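Long-range contacts in fatty acyl CoA synthetase FADD13 (FATTY-ACYL-CoA SYNTHETASE) (Mycobacterium tuberculosis, PDB 3R44), which belongs to the ANL superfamily of AMP-binding enzymes, pairing a large AMP-binding domain with a smaller C-terminal domain: residues Leu63-Gly68 and Leu91-Val96; Arg70-Met75 and Val96-Arg101; Tyr315-Ser320 and Thr394-Glu399. All coordinates share one frame; numbering follows the deposited sequence.

Contact 1 of 3, residues Leu63-Gly68 and Leu91-Val96; sequences LGIAKG and LGAVAV
I65 and A93 make the closest apolar contact between 63-68 and 91-96, with I65 CG2 only 3.3 Å from A93 CB. That is tighter than ordinary carbon packing. On a side chain whose CB already points at the other segment, chi1 of -70° sets CG1 beside the backbone N and leaves CG2 anti to it, turned onto A93. L91 adds a looser flank, its CD1 lying 4.3 Å from the same I65 methyl. L60 of helix 46-62 touches both I65 and L91, and V71 of strand 70-74 also packs on I65, so the two segments share one apolar patch. V94 CG2 rests beside the G68 carbonyl, 3.7 Å from its O.

The polar part is mainly backbone. G68 N donates to G92 O at 2.7 Å with an N-H...O angle of 152°. It approaches from above the carbonyl plane, 44° out of it. K67 CA brings a CA-H to the same oxygen at 3.5 Å, and the K67 chain, its CG anti to the backbone N, leads on past G92, which has no side chain to meet it. The ammonium end continues to a salt bridge with D171.

G64 and G92 each close a helix with a Schellman motif at positive phi. The contact therefore joins the loop leaving helix 46-62 to the turn leaving helix 79-91, just ahead of strands 70-74 and 94-97. Its chemistry implies a junction of two Schellman turns held by one short, out-of-plane backbone bond and a shared apolar patch, with the lysine charge paired to D171, outside both segments.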
ATOM      1  N   LEU A  63      -2.471 -30.441   0.616  1.00 28.65           N
ATOM      2  CA  LEU A  63      -2.916 -30.029  -0.707  1.00 28.47           C
ATOM      3  C   LEU A  63      -1.816 -30.030  -1.757  1.00 28.92           C
ATOM      4  O   LEU A  63      -2.083 -29.804  -2.936  1.00 31.03           O
ATOM      5  CB  LEU A  63      -3.604 -28.667  -0.619  1.00 27.60           C
ATOM      6  CG  LEU A  63      -4.833 -28.579   0.277  1.00 26.99           C
ATOM      7  CD1 LEU A  63      -5.317 -27.112   0.468  1.00 27.82           C
ATOM      8  CD2 LEU A  63      -5.962 -29.448  -0.279  1.00 31.26           C
ATOM      9  N   GLY A  64      -0.600 -30.383  -1.389  1.00 27.32           N
ATOM     10  CA  GLY A  64       0.429 -30.547  -2.402  1.00 27.72           C
ATOM     11  C   GLY A  64       1.329 -29.339  -2.477  1.00 26.53           C
ATOM     12  O   GLY A  64       2.252 -29.302  -3.296  1.00 26.73           O
ATOM     13  N   ILE A  65       1.101 -28.368  -1.596  1.00 25.01           N
ATOM     14  CA  ILE A  65       1.956 -27.173  -1.589  1.00 24.95           C
ATOM     15  C   ILE A  65       3.359 -27.511  -1.070  1.00 25.94           C
ATOM     16  O   ILE A  65       3.533 -28.149  -0.030  1.00 27.72           O
ATOM     17  CB  ILE A  65       1.337 -25.991  -0.784  1.00 22.99           C
ATOM     18  CG1 ILE A  65       0.119 -25.404  -1.484  1.00 24.82           C
ATOM     19  CG2 ILE A  65       2.414 -24.892  -0.458  1.00 22.87           C
ATOM     20  CD1 ILE A  65       0.339 -24.846  -2.902  1.00 26.48           C
ATOM     21  N   ALA A  66       4.358 -27.137  -1.849  1.00 27.06           N
ATOM     22  CA  ALA A  66       5.744 -27.365  -1.508  1.00 26.63           C
ATOM     23  C   ALA A  66       6.471 -26.065  -1.708  1.00 25.48           C
ATOM     24  O   ALA A  66       5.881 -25.052  -2.119  1.00 24.07           O
ATOM     25  CB  ALA A  66       6.353 -28.478  -2.401  1.00 28.42           C
ATOM     26  N   LYS A  67       7.756 -26.090  -1.415  1.00 24.21           N
ATOM     27  CA  LYS A  67       8.612 -24.913  -1.585  1.00 23.71           C
ATOM     28  C   LYS A  67       8.466 -24.292  -2.973  1.00 21.49           C
ATOM     29  O   LYS A  67       8.584 -24.967  -3.998  1.00 21.22           O
ATOM     30  CB  LYS A  67      10.087 -25.276  -1.341  1.00 25.39           C
ATOM     31  CG  LYS A  67      11.031 -24.085  -1.478  1.00 27.63           C
ATOM     32  CD  LYS A  67      12.488 -24.518  -1.273  1.00 35.89           C
ATOM     33  CE  LYS A  67      13.437 -23.330  -1.495  1.00 38.99           C
ATOM     34  NZ  LYS A  67      12.713 -22.108  -1.122  1.00 41.49           N
ATOM     35  N   GLY A  68       8.128 -23.014  -2.996  1.00 18.69           N
ATOM     36  CA  GLY A  68       8.069 -22.216  -4.207  1.00 17.59           C
ATOM     37  C   GLY A  68       6.650 -22.155  -4.805  1.00 17.84           C
ATOM     38  O   GLY A  68       6.374 -21.250  -5.597  1.00 18.33           O
ATOM     39  N   LEU A  91       6.704 -23.257   5.125  1.00 14.19           N
ATOM     40  CA  LEU A  91       6.895 -24.240   4.039  1.00 15.69           C
ATOM     41  C   LEU A  91       7.740 -23.808   2.860  1.00 15.98           C
ATOM     42  O   LEU A  91       8.094 -24.652   2.002  1.00 15.67           O
ATOM     43  CB  LEU A  91       5.514 -24.656   3.480  1.00 17.54           C
ATOM     44  CG  LEU A  91       4.545 -25.341   4.435  1.00 18.19           C
ATOM     45  CD1 LEU A  91       3.213 -25.558   3.737  1.00 14.25           C
ATOM     46  CD2 LEU A  91       5.096 -26.676   4.896  1.00 20.43           C
ATOM     47  N   GLY A  92       8.085 -22.534   2.776  1.00 14.55           N
ATOM     48  CA  GLY A  92       8.816 -21.984   1.632  1.00 14.51           C
ATOM     49  C   GLY A  92       7.883 -21.748   0.445  1.00 14.97           C
ATOM     50  O   GLY A  92       8.324 -21.532  -0.689  1.00 17.55           O
ATOM     51  N   ALA A  93       6.593 -21.797   0.720  1.00 14.20           N
ATOM     52  CA  ALA A  93       5.549 -21.422  -0.229  1.00 15.26           C
ATOM     53  C   ALA A  93       5.369 -19.911  -0.384  1.00 14.35           C
ATOM     54  O   ALA A  93       5.856 -19.097   0.409  1.00 14.51           O
ATOM     55  CB  ALA A  93       4.147 -22.155   0.100  1.00 14.10           C
ATOM     56  N   VAL A  94       4.627 -19.533  -1.412  1.00 14.19           N
ATOM     57  CA  VAL A  94       4.539 -18.170  -1.829  1.00 14.35           C
ATOM     58  C   VAL A  94       3.064 -17.732  -1.806  1.00 13.84           C
ATOM     59  O   VAL A  94       2.214 -18.275  -2.530  1.00 14.87           O
ATOM     60  CB  VAL A  94       5.160 -18.001  -3.200  1.00 13.90           C
ATOM     61  CG1 VAL A  94       5.078 -16.537  -3.681  1.00 14.16           C
ATOM     62  CG2 VAL A  94       6.637 -18.500  -3.199  1.00 14.46           C
ATOM     63  N   ALA A  95       2.754 -16.824  -0.907  1.00 13.08           N
ATOM     64  CA  ALA A  95       1.410 -16.343  -0.783  1.00 12.71           C
ATOM     65  C   ALA A  95       1.137 -15.306  -1.851  1.00 11.77           C
ATOM     66  O   ALA A  95       1.994 -14.507  -2.185  1.00 14.17           O
ATOM     67  CB  ALA A  95       1.159 -15.734   0.636  1.00 12.61           C
ATOM     68  N   VAL A  96      -0.065 -15.346  -2.388  1.00 11.57           N
ATOM     69  CA  VAL A  96      -0.533 -14.405  -3.408  1.00 12.53           C
ATOM     70  C   VAL A  96      -1.820 -13.726  -2.870  1.00 11.70           C
ATOM     71  O   VAL A  96      -2.968 -14.163  -3.127  1.00 13.12           O
ATOM     72  CB  VAL A  96      -0.786 -15.033  -4.789  1.00 13.80           C
ATOM     73  CG1 VAL A  96      -1.119 -13.954  -5.792  1.00 14.47           C
ATOM     74  CG2 VAL A  96       0.486 -15.801  -5.293  1.00 14.74           C
TER

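Contact 2 of 3, residues Arg70-Met75 and Val96-Arg101; sequences RVALLM and VPINTR
A72 and V96 face each other as a parallel beta bridge (CA to CA 4.3 Å), followed by L73 with P97, the touching parts running 23° apart. V96 is gripped at both ends: its N donates to V71 O, and its O accepts from L73 N along a nearly straight path (168° at the hydrogen). One step on, I98 N donates to L73 O at 2.8 Å. The N of P97 lies on the side turned from strand 70-74, so a proline, lacking N-H, costs this ladder nothing. Beyond it a water takes over, accepting from M75 N and standing 2.7 Å from I98 O as well as close to L73 O.

On the face of A72 and V96, I98 CD1 reaches back to A72 CB at 3.8 Å. R70 CG lies 3.6 Å from V96 CG2, and the bends beyond it, at chi2 and chi3, take the guanidinium away to S114 O and G68 O. L74, with CG anti to the backbone N (chi1 -172°), sends CD1 onto I98 CG2 at 3.6 Å, the two chains crossing at a slant; T100 CG2 touches that same CD1 at 3.8 Å. I110 and L111 of helix 104-114 pack over this side. L73 points to the other face, against F81 and L84 of helix 79-91.

Strand 70-74, helix 79-91 and strand 94-97 form a beta-alpha-beta unit within a four-stranded parallel sheet of the AMP-binding domain. Helix 104-114 covers the face opposite the connecting helix, as in a three-layer alpha/beta arrangement.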
ATOM      1  N   ARG A  70       2.641 -21.410  -5.315  1.00 15.64           N
ATOM      2  CA  ARG A  70       1.854 -20.225  -4.964  1.00 15.41           C
ATOM      3  C   ARG A  70       0.495 -20.604  -4.448  1.00 15.39           C
ATOM      4  O   ARG A  70      -0.186 -21.464  -5.033  1.00 14.19           O
ATOM      5  CB  ARG A  70       1.706 -19.251  -6.149  1.00 14.07           C
ATOM      6  CG  ARG A  70       2.887 -18.282  -6.384  1.00 14.80           C
ATOM      7  CD  ARG A  70       4.113 -18.964  -6.964  1.00 16.02           C
ATOM      8  NE  ARG A  70       3.864 -19.482  -8.323  1.00 15.58           N
ATOM      9  CZ  ARG A  70       4.519 -20.468  -8.934  1.00 19.43           C
ATOM     10  NH1 ARG A  70       5.419 -21.236  -8.316  1.00 17.32           N
ATOM     11  NH2 ARG A  70       4.194 -20.750 -10.185  1.00 19.50           N
ATOM     12  N   VAL A  71       0.124 -19.976  -3.330  1.00 15.52           N
ATOM     13  CA  VAL A  71      -1.197 -20.146  -2.673  1.00 15.54           C
ATOM     14  C   VAL A  71      -1.844 -18.761  -2.718  1.00 14.65           C
ATOM     15  O   VAL A  71      -1.349 -17.801  -2.061  1.00 14.09           O
ATOM     16  CB  VAL A  71      -1.054 -20.525  -1.166  1.00 16.52           C
ATOM     17  CG1 VAL A  71      -2.476 -20.772  -0.582  1.00 17.34           C
ATOM     18  CG2 VAL A  71      -0.110 -21.762  -1.036  1.00 18.26           C
ATOM     19  N   ALA A  72      -2.903 -18.627  -3.495  1.00 14.94           N
ATOM     20  CA  ALA A  72      -3.618 -17.347  -3.554  1.00 13.92           C
ATOM     21  C   ALA A  72      -4.564 -17.238  -2.360  1.00 15.12           C
ATOM     22  O   ALA A  72      -5.217 -18.208  -1.964  1.00 18.22           O
ATOM     23  CB  ALA A  72      -4.406 -17.204  -4.890  1.00 14.58           C
ATOM     24  N   LEU A  73      -4.681 -16.020  -1.848  1.00 14.94           N
ATOM     25  CA  LEU A  73      -5.513 -15.712  -0.677  1.00 16.59           C
ATOM     26  C   LEU A  73      -6.484 -14.631  -1.063  1.00 16.62           C
ATOM     27  O   LEU A  73      -6.075 -13.498  -1.340  1.00 19.14           O
ATOM     28  CB  LEU A  73      -4.661 -15.291   0.525  1.00 16.10           C
ATOM     29  CG  LEU A  73      -3.610 -16.295   1.015  1.00 18.47           C
ATOM     30  CD1 LEU A  73      -2.733 -15.616   2.105  1.00 18.41           C
ATOM     31  CD2 LEU A  73      -4.257 -17.565   1.498  1.00 17.78           C
ATOM     32  N   LEU A  74      -7.761 -14.990  -1.127  1.00 16.23           N
ATOM     33  CA  LEU A  74      -8.830 -14.038  -1.495  1.00 17.77           C
ATOM     34  C   LEU A  74      -9.912 -14.036  -0.416  1.00 18.35           C
ATOM     35  O   LEU A  74     -10.918 -14.759  -0.510  1.00 18.55           O
ATOM     36  CB  LEU A  74      -9.408 -14.460  -2.864  1.00 17.95           C
ATOM     37  CG  LEU A  74     -10.407 -13.578  -3.601  1.00 18.76           C
ATOM     38  CD1 LEU A  74      -9.775 -12.170  -3.919  1.00 17.24           C
ATOM     39  CD2 LEU A  74     -10.995 -14.232  -4.876  1.00 20.85           C
ATOM     40  N   MET A  75      -9.662 -13.291   0.652  1.00 18.23           N
ATOM     41  CA  MET A  75     -10.475 -13.422   1.830  1.00 20.15           C
ATOM     42  C   MET A  75     -10.435 -12.172   2.704  1.00 18.88           C
ATOM     43  O   MET A  75      -9.551 -11.322   2.575  1.00 17.30           O
ATOM     44  CB  MET A  75     -10.036 -14.636   2.663  1.00 22.07           C
ATOM     45  CG  MET A  75      -8.618 -14.532   3.150  1.00 24.88           C
ATOM     46  SD  MET A  75      -7.938 -16.145   3.700  1.00 32.76           S
ATOM     47  CE  MET A  75      -7.446 -16.796   2.148  1.00 37.42           C
ATOM     48  N   VAL A  96      -0.065 -15.346  -2.388  1.00 11.57           N
ATOM     49  CA  VAL A  96      -0.533 -14.405  -3.408  1.00 12.53           C
ATOM     50  C   VAL A  96      -1.820 -13.726  -2.870  1.00 11.70           C
ATOM     51  O   VAL A  96      -2.968 -14.163  -3.127  1.00 13.12           O
ATOM     52  CB  VAL A  96      -0.786 -15.033  -4.789  1.00 13.80           C
ATOM     53  CG1 VAL A  96      -1.119 -13.954  -5.792  1.00 14.47           C
ATOM     54  CG2 VAL A  96       0.486 -15.801  -5.293  1.00 14.74           C
ATOM     55  N   PRO A  97      -1.637 -12.653  -2.130  1.00 11.30           N
ATOM     56  CA  PRO A  97      -2.847 -12.021  -1.553  1.00 13.16           C
ATOM     57  C   PRO A  97      -3.543 -11.182  -2.612  1.00 14.28           C
ATOM     58  O   PRO A  97      -2.903 -10.276  -3.208  1.00 16.68           O
ATOM     59  CB  PRO A  97      -2.284 -11.085  -0.467  1.00 13.72           C
ATOM     60  CG  PRO A  97      -0.904 -11.408  -0.286  1.00 13.83           C
ATOM     61  CD  PRO A  97      -0.396 -12.087  -1.544  1.00 11.90           C
ATOM     62  N   ILE A  98      -4.833 -11.398  -2.799  1.00 14.43           N
ATOM     63  CA  ILE A  98      -5.568 -10.719  -3.867  1.00 15.06           C
ATOM     64  C   ILE A  98      -6.630  -9.775  -3.326  1.00 15.25           C
ATOM     65  O   ILE A  98      -7.390 -10.132  -2.396  1.00 16.10           O
ATOM     66  CB  ILE A  98      -6.201 -11.753  -4.818  1.00 15.99           C
ATOM     67  CG1 ILE A  98      -5.102 -12.662  -5.420  1.00 17.78           C
ATOM     68  CG2 ILE A  98      -6.991 -11.052  -5.921  1.00 16.48           C
ATOM     69  CD1 ILE A  98      -5.641 -13.852  -6.238  1.00 17.34           C
ATOM     70  N   ASN A  99      -6.689  -8.579  -3.895  1.00 15.16           N
ATOM     71  CA  ASN A  99      -7.695  -7.556  -3.528  1.00 16.84           C
ATOM     72  C   ASN A  99      -9.095  -8.113  -3.800  1.00 18.81           C
ATOM     73  O   ASN A  99      -9.423  -8.421  -4.943  1.00 18.18           O
ATOM     74  CB  ASN A  99      -7.404  -6.300  -4.381  1.00 17.59           C
ATOM     75  CG  ASN A  99      -8.334  -5.112  -4.126  1.00 22.63           C
ATOM     76  OD1 ASN A  99      -9.458  -5.237  -3.684  1.00 21.19           O
ATOM     77  ND2 ASN A  99      -7.816  -3.922  -4.406  1.00 25.58           N
ATOM     78  N   THR A 100      -9.915  -8.225  -2.753  1.00 18.58           N
ATOM     79  CA  THR A 100     -11.266  -8.773  -2.860  1.00 20.21           C
ATOM     80  C   THR A 100     -12.297  -7.819  -3.486  1.00 21.58           C
ATOM     81  O   THR A 100     -13.494  -8.160  -3.550  1.00 22.66           O
ATOM     82  CB  THR A 100     -11.793  -9.124  -1.486  1.00 20.07           C
ATOM     83  OG1 THR A 100     -11.704  -7.959  -0.660  1.00 19.82           O
ATOM     84  CG2 THR A 100     -10.975 -10.195  -0.853  1.00 19.18           C
ATOM     85  N   ARG A 101     -11.862  -6.624  -3.902  1.00 21.82           N
ATOM     86  CA  ARG A 101     -12.711  -5.679  -4.650  1.00 23.99           C
ATOM     87  C   ARG A 101     -12.570  -5.839  -6.150  1.00 23.70           C
ATOM     88  O   ARG A 101     -13.312  -5.228  -6.905  1.00 24.27           O
ATOM     89  CB  ARG A 101     -12.391  -4.212  -4.276  1.00 24.59           C
ATOM     90  CG  ARG A 101     -12.578  -3.860  -2.788  1.00 28.48           C
TER
HETATM   91  O   HOH W   1      -7.311 -11.267   0.093  1.00  6.85           O

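Contact 3 of 3, residues Tyr315-Ser320 and Thr394-Glu399; sequences YALTES and TGDIGE
Y315 reaches across to D396 and T394 with its phenol. From CB, which points toward the 394-399 segment, the ring is carried outward with CG anti to the backbone N (chi1 168°). Past CG the ring runs among V365, A339, L406 and I408. On one edge CE1 comes within 3.4 Å of D396 OD2, and CZ lies equally near that oxygen. At the tip OH donates to D396 OD2 at 2.6 Å. OD2 is near the ring plane, whereas the carboxylate itself is turned 68° from the ring and is met on its anti side. Y315 OH also meets T394 tip to tip, 3.4 Å from T394 CB.

L317 lines the same spot: its CD2 is 3.7 Å from D396 OD2 and its CD1 3.8 Å from T394 CB. T394 OG1 accepts from D396 N at 3.0 Å, an ST turn that bends the chain around G395, and it also bonds V365 O.

The two segments carry the YxxTE and TGD sequences recognised as core motifs of the ANL superfamily, here locked together. Three bonds hold the D396 carboxylate: OD2 takes the phenol and a salt bridge from R411, and OD1 takes L412 N. Together with the ST turn that engages the D396 N, this implies an aspartate fixed in both position and rotation.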
ATOM      1  N   TYR A 315       5.727   7.505   2.570  1.00 16.31           N
ATOM      2  CA  TYR A 315       5.684   7.140   1.208  1.00 15.70           C
ATOM      3  C   TYR A 315       6.250   5.734   1.066  1.00 15.56           C
ATOM      4  O   TYR A 315       7.356   5.448   1.588  1.00 13.76           O
ATOM      5  CB  TYR A 315       6.547   8.090   0.426  1.00 16.07           C
ATOM      6  CG  TYR A 315       6.826   7.673  -0.998  1.00 16.31           C
ATOM      7  CD1 TYR A 315       5.834   7.771  -1.980  1.00 17.61           C
ATOM      8  CD2 TYR A 315       8.075   7.184  -1.360  1.00 15.49           C
ATOM      9  CE1 TYR A 315       6.105   7.464  -3.303  1.00 17.91           C
ATOM     10  CE2 TYR A 315       8.343   6.842  -2.674  1.00 18.15           C
ATOM     11  CZ  TYR A 315       7.349   6.972  -3.633  1.00 20.70           C
ATOM     12  OH  TYR A 315       7.653   6.615  -4.929  1.00 23.27           O
ATOM     13  N   ALA A 316       5.503   4.883   0.354  1.00 15.41           N
ATOM     14  CA  ALA A 316       5.974   3.506   0.065  1.00 15.94           C
ATOM     15  C   ALA A 316       5.242   3.031  -1.172  1.00 16.76           C
ATOM     16  O   ALA A 316       4.270   3.683  -1.585  1.00 19.11           O
ATOM     17  CB  ALA A 316       5.672   2.607   1.246  1.00 17.37           C
ATOM     18  N   LEU A 317       5.655   1.890  -1.714  1.00 17.00           N
ATOM     19  CA  LEU A 317       5.086   1.328  -2.924  1.00 17.18           C
ATOM     20  C   LEU A 317       4.951  -0.127  -2.623  1.00 14.02           C
ATOM     21  O   LEU A 317       5.654  -0.633  -1.766  1.00 12.77           O
ATOM     22  CB  LEU A 317       6.047   1.474  -4.103  1.00 19.09           C
ATOM     23  CG  LEU A 317       6.450   2.843  -4.602  1.00 24.30           C
ATOM     24  CD1 LEU A 317       7.106   2.646  -5.993  1.00 26.88           C
ATOM     25  CD2 LEU A 317       5.206   3.721  -4.716  1.00 28.35           C
ATOM     26  N   THR A 318       4.175  -0.843  -3.400  1.00 13.80           N
ATOM     27  CA  THR A 318       4.264  -2.301  -3.394  1.00 14.00           C
ATOM     28  C   THR A 318       5.685  -2.855  -3.562  1.00 13.12           C
ATOM     29  O   THR A 318       6.085  -3.740  -2.812  1.00 12.05           O
ATOM     30  CB  THR A 318       3.264  -2.893  -4.419  1.00 15.75           C
ATOM     31  OG1 THR A 318       1.965  -2.356  -4.103  1.00 18.69           O
ATOM     32  CG2 THR A 318       3.206  -4.407  -4.330  1.00 14.97           C
ATOM     33  N   GLU A 319       6.443  -2.279  -4.487  1.00 12.41           N
ATOM     34  CA  GLU A 319       7.820  -2.678  -4.788  1.00 13.73           C
ATOM     35  C   GLU A 319       8.780  -2.481  -3.618  1.00 13.86           C
ATOM     36  O   GLU A 319       9.840  -3.081  -3.590  1.00 14.14           O
ATOM     37  CB  GLU A 319       8.318  -1.914  -6.004  1.00 14.27           C
ATOM     38  CG  GLU A 319       7.666  -2.387  -7.306  1.00 15.49           C
ATOM     39  CD  GLU A 319       6.454  -1.538  -7.735  1.00 18.96           C
ATOM     40  OE1 GLU A 319       5.693  -1.005  -6.849  1.00 17.87           O
ATOM     41  OE2 GLU A 319       6.208  -1.496  -8.979  1.00 19.78           O
ATOM     42  N   SER A 320       8.434  -1.593  -2.692  1.00 12.73           N
ATOM     43  CA  SER A 320       9.263  -1.355  -1.491  1.00 13.70           C
ATOM     44  C   SER A 320       8.730  -2.000  -0.228  1.00 14.47           C
ATOM     45  O   SER A 320       9.165  -1.703   0.881  1.00 14.23           O
ATOM     46  CB  SER A 320       9.477   0.132  -1.303  1.00 13.96           C
ATOM     47  OG  SER A 320       8.304   0.719  -0.841  1.00 14.55           O
ATOM     48  N   THR A 394      11.123   4.489  -9.183  1.00 15.93           N
ATOM     49  CA  THR A 394       9.718   4.410  -8.823  1.00 15.61           C
ATOM     50  C   THR A 394       8.776   4.894  -9.929  1.00 16.27           C
ATOM     51  O   THR A 394       7.607   4.511  -9.917  1.00 19.24           O
ATOM     52  CB  THR A 394       9.396   5.236  -7.534  1.00 14.60           C
ATOM     53  OG1 THR A 394       9.638   6.631  -7.815  1.00 16.31           O
ATOM     54  CG2 THR A 394      10.266   4.801  -6.337  1.00 12.26           C
ATOM     55  N   GLY A 395       9.236   5.772 -10.822  1.00 17.17           N
ATOM     56  CA  GLY A 395       8.378   6.416 -11.785  1.00 18.18           C
ATOM     57  C   GLY A 395       7.645   7.611 -11.189  1.00 18.59           C
ATOM     58  O   GLY A 395       6.884   8.296 -11.881  1.00 20.76           O
ATOM     59  N   ASP A 396       7.862   7.851  -9.889  1.00 16.87           N
ATOM     60  CA  ASP A 396       7.227   8.978  -9.209  1.00 18.11           C
ATOM     61  C   ASP A 396       8.237  10.117  -9.178  1.00 18.36           C
ATOM     62  O   ASP A 396       9.452   9.885  -9.091  1.00 16.92           O
ATOM     63  CB  ASP A 396       6.848   8.590  -7.777  1.00 16.77           C
ATOM     64  CG  ASP A 396       5.764   7.513  -7.689  1.00 21.37           C
ATOM     65  OD1 ASP A 396       5.012   7.220  -8.656  1.00 22.92           O
ATOM     66  OD2 ASP A 396       5.691   6.919  -6.601  1.00 24.08           O
ATOM     67  N   ILE A 397       7.779  11.360  -9.279  1.00 19.11           N
ATOM     68  CA  ILE A 397       8.663  12.496  -9.278  0.60 19.91           C
ATOM     69  C   ILE A 397       8.557  13.194  -7.922  1.00 19.36           C
ATOM     70  O   ILE A 397       7.442  13.332  -7.360  1.00 20.03           O
ATOM     71  CB  ILE A 397       8.283  13.506 -10.380  0.60 21.81           C
ATOM     72  CG1 ILE A 397       8.294  12.843 -11.759  0.60 22.61           C
ATOM     73  CG2 ILE A 397       9.203  14.767 -10.328  0.60 24.24           C
ATOM     74  CD1 ILE A 397       9.573  12.087 -12.101  0.60 22.22           C
ATOM     75  N   GLY A 398       9.668  13.690  -7.419  1.00 18.66           N
ATOM     76  CA  GLY A 398       9.574  14.435  -6.185  1.00 19.15           C
ATOM     77  C   GLY A 398      10.769  15.343  -5.961  1.00 19.71           C
ATOM     78  O   GLY A 398      11.590  15.541  -6.832  1.00 19.48           O
ATOM     79  N   GLU A 399      10.830  15.898  -4.766  1.00 18.65           N
ATOM     80  CA  GLU A 399      11.899  16.823  -4.398  1.00 19.41           C
ATOM     81  C   GLU A 399      12.316  16.508  -2.976  1.00 18.65           C
ATOM     82  O   GLU A 399      11.461  16.375  -2.125  1.00 19.44           O
ATOM     83  CB  GLU A 399      11.420  18.285  -4.461  1.00 21.81           C
ATOM     84  CG  GLU A 399      12.576  19.278  -4.203  1.00 26.91           C
ATOM     85  CD  GLU A 399      12.242  20.742  -4.588  1.00 35.25           C
ATOM     86  OE1 GLU A 399      11.129  21.000  -5.110  1.00 40.63           O
ATOM     87  OE2 GLU A 399      13.114  21.626  -4.393  1.00 40.16           O
TER

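How the contacts relate
Contacts 1 and 2 are neighbours that share V96 and strand 94-97; contact 1 adds the loop ahead of strand 70-74, contact 2 the strand itself. V94 O lies 2.8 Å from V71 N, a probable hydrogen bond, and I65 CD1 packs on V71 CG2. Contact 1 sits at the outer, partly exposed end, its centre about 24 Å from that of the chain, and relies on turns. Contact 2, about 15 Å out, relies on a regular ladder and buried aliphatics. Contact 3 lies nearest the chain centre, about 11 Å from it, is likewise buried, and uses other strands. There buried side-chain polarity replaces backbone pairing, tying segments distant in sequence.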